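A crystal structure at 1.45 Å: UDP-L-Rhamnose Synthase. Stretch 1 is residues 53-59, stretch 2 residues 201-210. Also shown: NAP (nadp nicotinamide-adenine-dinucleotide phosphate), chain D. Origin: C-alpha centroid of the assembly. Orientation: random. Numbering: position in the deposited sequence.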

# COMPACT_ATOMS: atom_id res chain seq x y z
N ASP A 53 20.53 18.83 3.36
CA ASP A 53 19.88 19.85 2.50
C ASP A 53 18.94 19.18 1.50
O ASP A 53 17.96 19.80 1.11
CB ASP A 53 20.94 20.67 1.76
CG ASP A 53 21.88 21.40 2.73
OD1 ASP A 53 21.37 22.25 3.43
OD2 ASP A 53 23.05 21.01 2.81
N ARG A 54 19.25 17.94 1.17
CA ARG A 54 18.47 17.17 0.17
C ARG A 54 18.42 15.73 0.65
O ARG A 54 19.47 15.21 1.10
CB ARG A 54 19.11 17.23 -1.21
CG ARG A 54 19.22 18.60 -1.87
CD ARG A 54 17.88 19.31 -2.07
NE ARG A 54 18.13 20.55 -2.80
CZ ARG A 54 18.44 21.72 -2.21
NH1 ARG A 54 18.51 21.78 -0.89
NH2 ARG A 54 18.73 22.78 -2.95
N VAL A 55 17.29 15.07 0.43
CA VAL A 55 17.17 13.60 0.59
C VAL A 55 16.78 13.00 -0.77
O VAL A 55 15.97 13.60 -1.47
CB VAL A 55 16.16 13.26 1.69
CG1 VAL A 55 15.97 11.77 1.85
CG2 VAL A 55 16.60 13.88 3.03
N MET A 56 17.36 11.87 -1.08
CA MET A 56 16.94 11.13 -2.31
C MET A 56 16.67 9.68 -1.96
O MET A 56 17.36 9.10 -1.12
CB MET A 56 17.98 11.21 -3.43
CG MET A 56 18.54 12.62 -3.67
SD MET A 56 19.60 12.74 -5.15
CE MET A 56 18.30 12.99 -6.37
N SER A 57 15.68 9.12 -2.65
CA SER A 57 15.22 7.73 -2.50
C SER A 57 15.48 6.97 -3.81
O SER A 57 14.79 7.23 -4.82
CB SER A 57 13.77 7.65 -2.12
OG SER A 57 13.38 6.28 -2.00
N PHE A 58 16.37 6.00 -3.74
CA PHE A 58 16.65 5.02 -4.82
C PHE A 58 16.37 3.62 -4.32
O PHE A 58 17.19 2.73 -4.57
CB PHE A 58 18.06 5.20 -5.37
CG PHE A 58 18.31 6.61 -5.82
CD1 PHE A 58 17.58 7.16 -6.86
CD2 PHE A 58 19.18 7.44 -5.12
CE1 PHE A 58 17.74 8.47 -7.25
CE2 PHE A 58 19.37 8.75 -5.54
CZ PHE A 58 18.63 9.27 -6.57
N ILE A 59 15.26 3.45 -3.61
CA ILE A 59 14.96 2.17 -2.93
C ILE A 59 13.83 1.48 -3.68
O ILE A 59 12.96 2.14 -4.29
CB ILE A 59 14.63 2.31 -1.44
CG1 ILE A 59 13.27 2.98 -1.24
CG2 ILE A 59 15.77 3.01 -0.71
CD1 ILE A 59 12.82 3.12 0.20
PA NAP D . 18.68 -2.02 -6.69
O1A NAP D . 20.08 -2.15 -7.26
O2A NAP D . 18.00 -3.24 -6.18
O5B NAP D . 18.86 -0.91 -5.57
C5B NAP D . 17.85 -0.73 -4.57
C4B NAP D . 18.39 -0.32 -3.21
O4B NAP D . 17.34 0.01 -2.31
C3B NAP D . 19.19 -1.47 -2.63
O3B NAP D . 20.44 -0.85 -2.24
C2B NAP D . 18.34 -1.89 -1.43
O2B NAP D . 19.19 -2.19 -0.36
C1B NAP D . 17.57 -0.62 -1.07
N9A NAP D . 16.34 -0.75 -0.31
C8A NAP D . 15.26 -1.45 -0.65
N7A NAP D . 14.30 -1.30 0.26
C5A NAP D . 14.79 -0.50 1.22
C6A NAP D . 14.28 -0.02 2.45
N6A NAP D . 13.07 -0.36 2.82
N1A NAP D . 15.13 0.78 3.19
C2A NAP D . 16.35 1.09 2.74
N3A NAP D . 16.92 0.67 1.60
C4A NAP D . 16.13 -0.13 0.82
O3 NAP D . 17.60 -1.35 -7.68
PN NAP D . 17.81 -0.06 -8.65
O1N NAP D . 17.47 -0.67 -9.99
O2N NAP D . 18.98 0.79 -8.36
O5D NAP D . 16.49 0.74 -8.30
C5D NAP D . 16.27 1.81 -7.39
C4D NAP D . 14.74 1.89 -7.12
O4D NAP D . 14.30 3.15 -7.52
C3D NAP D . 14.03 0.89 -8.01
O3D NAP D . 12.61 0.72 -7.66
C2D NAP D . 14.40 1.65 -9.31
O2D NAP D . 13.70 1.34 -10.52
C1D NAP D . 14.16 3.09 -8.94
P2B NAP D . 19.16 -3.62 0.33
O1X NAP D . 19.88 -4.58 -0.51
O2X NAP D . 20.00 -3.23 1.56
O3X NAP D . 17.75 -4.10 0.68
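Stretch 2 (201-210) VMIDMARNKT

The most unusual feature of this contact is a buried arginine that binds the C-terminal end of a helix. R54, on the strand of stretch 1, donates two hydrogen bonds to backbone carbonyls of stretch 2. R54 NE lies 2.9 Å from A206 O, with an N-H...O angle of 151°. R54 NH2 lies 2.8 Å from R207 O, with an angle of 164°. Both carbonyl oxygens sit at the edge of the guanidinium, near its plane, where its N-H bonds point. The third nitrogen turns back to its own stretch: R54 NH1 donates to D53 O at 2.9 Å. The guanidinium thus ties the start of the strand to the end of the helix.

The helix of stretch 2 begins earlier in the chain and takes in V201 to R207. Its regular turns are held by bonds such as M205 N to V201 O at 2.9 Å and R207 N to I203 O at 2.8 Å. K209 leaves helical geometry with a positive phi of 64°. Two bonds run back into the last turn, K209 N to A206 O at 3.0 Å and T210 N to M205 O at 2.9 Å. This is a Schellman motif. A206 O therefore accepts from both K209 N and R54 NE. R207 O accepts no backbone bond from within the stretch, and R54 NH2 donates to it.

Stretch 1 is extended from R54 to S57. The helix runs roughly antiparallel to this strand, with 142° between their N-to-C directions. The axes approach to 10.1 Å. The closest backbone register is R54 with A206, whose CA atoms are 7.3 Å apart. Because the directions are opposed, later residues of stretch 1 meet earlier residues of stretch 2.

Side chains alternate along the strand, and the pattern carries on into F58 and I59 beyond it. R54, M56 and F58 point their CA-to-CB bonds toward the helix. V55, S57 and I59 are out of its reach. On the helix, M202 and A206 are one turn apart and both point toward stretch 1. M56 meets both: M56 CE lies 4.0 Å from M202 CG and 4.0 Å from A206 CB. A206 thus meets M56 through CB and R54 through O.

F58 packs on M202, with F58 CE1 3.7 Å from M202 CE. M202 SD is 5.1 Å from the centroid of the F58 ring, at its edge, a sulfur-aromatic contact. At the other end of the contact, K209 lies over one face of the R54 guanidinium, with K209 CG 3.5 Å from R54 NH2. Here the lysine contributes an aliphatic carbon.

The two stretches bury 318 Å² in all, and R54 has the largest share at 89 Å². The contact is polar at the R54 end and apolar along M56 and F58. Beyond the apolar part lies the cofactor: F58 O is 3.1 Å from C5D of NAP, and I59 CA is 3.3 Å from its O4B.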

# COMPACT_ATOMS: atom_id res chain seq x y z
N VAL A 201 20.10 15.53 -15.16
CA VAL A 201 18.85 16.31 -15.13
C VAL A 201 18.20 16.11 -13.76
O VAL A 201 17.73 17.10 -13.18
CB VAL A 201 17.96 15.86 -16.29
CG1 VAL A 201 16.58 16.41 -16.19
CG2 VAL A 201 18.56 16.20 -17.66
N MET A 202 18.16 14.86 -13.28
CA MET A 202 17.48 14.56 -12.00
C MET A 202 18.20 15.35 -10.89
O MET A 202 17.52 15.96 -10.07
CB MET A 202 17.51 13.06 -11.69
CG MET A 202 17.18 12.79 -10.25
SD MET A 202 17.01 11.07 -9.91
CE MET A 202 18.69 10.57 -10.11
N ILE A 203 19.53 15.31 -10.90
CA ILE A 203 20.36 16.03 -9.89
C ILE A 203 20.05 17.53 -10.00
O ILE A 203 19.95 18.21 -8.95
CB ILE A 203 21.85 15.73 -10.06
CG1 ILE A 203 22.15 14.30 -9.61
CG2 ILE A 203 22.69 16.74 -9.27
CD1 ILE A 203 23.52 13.81 -9.86
N ASP A 204 19.98 18.07 -11.23
CA ASP A 204 19.69 19.51 -11.44
C ASP A 204 18.34 19.85 -10.79
O ASP A 204 18.20 20.87 -10.12
CB ASP A 204 19.77 19.89 -12.92
CG ASP A 204 19.74 21.39 -13.14
OD1 ASP A 204 20.77 22.03 -12.72
OD2 ASP A 204 18.70 21.93 -13.61
N MET A 205 17.30 19.09 -11.10
CA MET A 205 15.95 19.26 -10.54
C MET A 205 15.97 19.25 -8.99
O MET A 205 15.34 20.14 -8.40
CB MET A 205 15.02 18.17 -11.08
CG MET A 205 14.68 18.40 -12.51
SD MET A 205 13.73 16.99 -13.16
CE MET A 205 12.09 17.66 -12.90
N ALA A 206 16.70 18.33 -8.36
CA ALA A 206 16.82 18.18 -6.89
C ALA A 206 17.61 19.40 -6.37
O ALA A 206 17.13 20.07 -5.44
CB ALA A 206 17.50 16.89 -6.52
N ARG A 207 18.68 19.78 -7.06
CA ARG A 207 19.43 21.01 -6.67
C ARG A 207 18.47 22.21 -6.66
O ARG A 207 18.56 23.09 -5.73
CB ARG A 207 20.62 21.21 -7.61
CG ARG A 207 21.44 22.44 -7.26
CD ARG A 207 22.67 22.46 -8.09
NE ARG A 207 23.68 21.59 -7.52
CZ ARG A 207 24.16 20.50 -8.07
NH1 ARG A 207 23.74 20.10 -9.25
NH2 ARG A 207 25.11 19.84 -7.45
N ASN A 208 17.58 22.29 -7.65
CA ASN A 208 16.66 23.44 -7.83
C ASN A 208 15.46 23.38 -6.88
O ASN A 208 14.65 24.28 -6.96
CB ASN A 208 16.19 23.58 -9.27
CG ASN A 208 17.29 24.02 -10.22
OD1 ASN A 208 18.34 24.50 -9.78
ND2 ASN A 208 17.09 23.78 -11.51
N LYS A 209 15.27 22.27 -6.17
CA LYS A 209 14.11 22.00 -5.28
C LYS A 209 12.84 21.95 -6.13
O LYS A 209 11.78 22.25 -5.63
CB LYS A 209 14.06 22.98 -4.10
CG LYS A 209 15.24 22.82 -3.16
CD LYS A 209 15.41 23.93 -2.12
CE LYS A 209 14.25 24.06 -1.17
NZ LYS A 209 14.69 24.79 0.05
N THR A 210 12.96 21.54 -7.41
CA THR A 210 11.77 21.30 -8.26
C THR A 210 10.96 20.19 -7.57
O THR A 210 11.58 19.16 -7.25
CB THR A 210 12.16 20.93 -9.69
OG1 THR A 210 13.04 21.92 -10.22
CG2 THR A 210 10.95 20.73 -10.57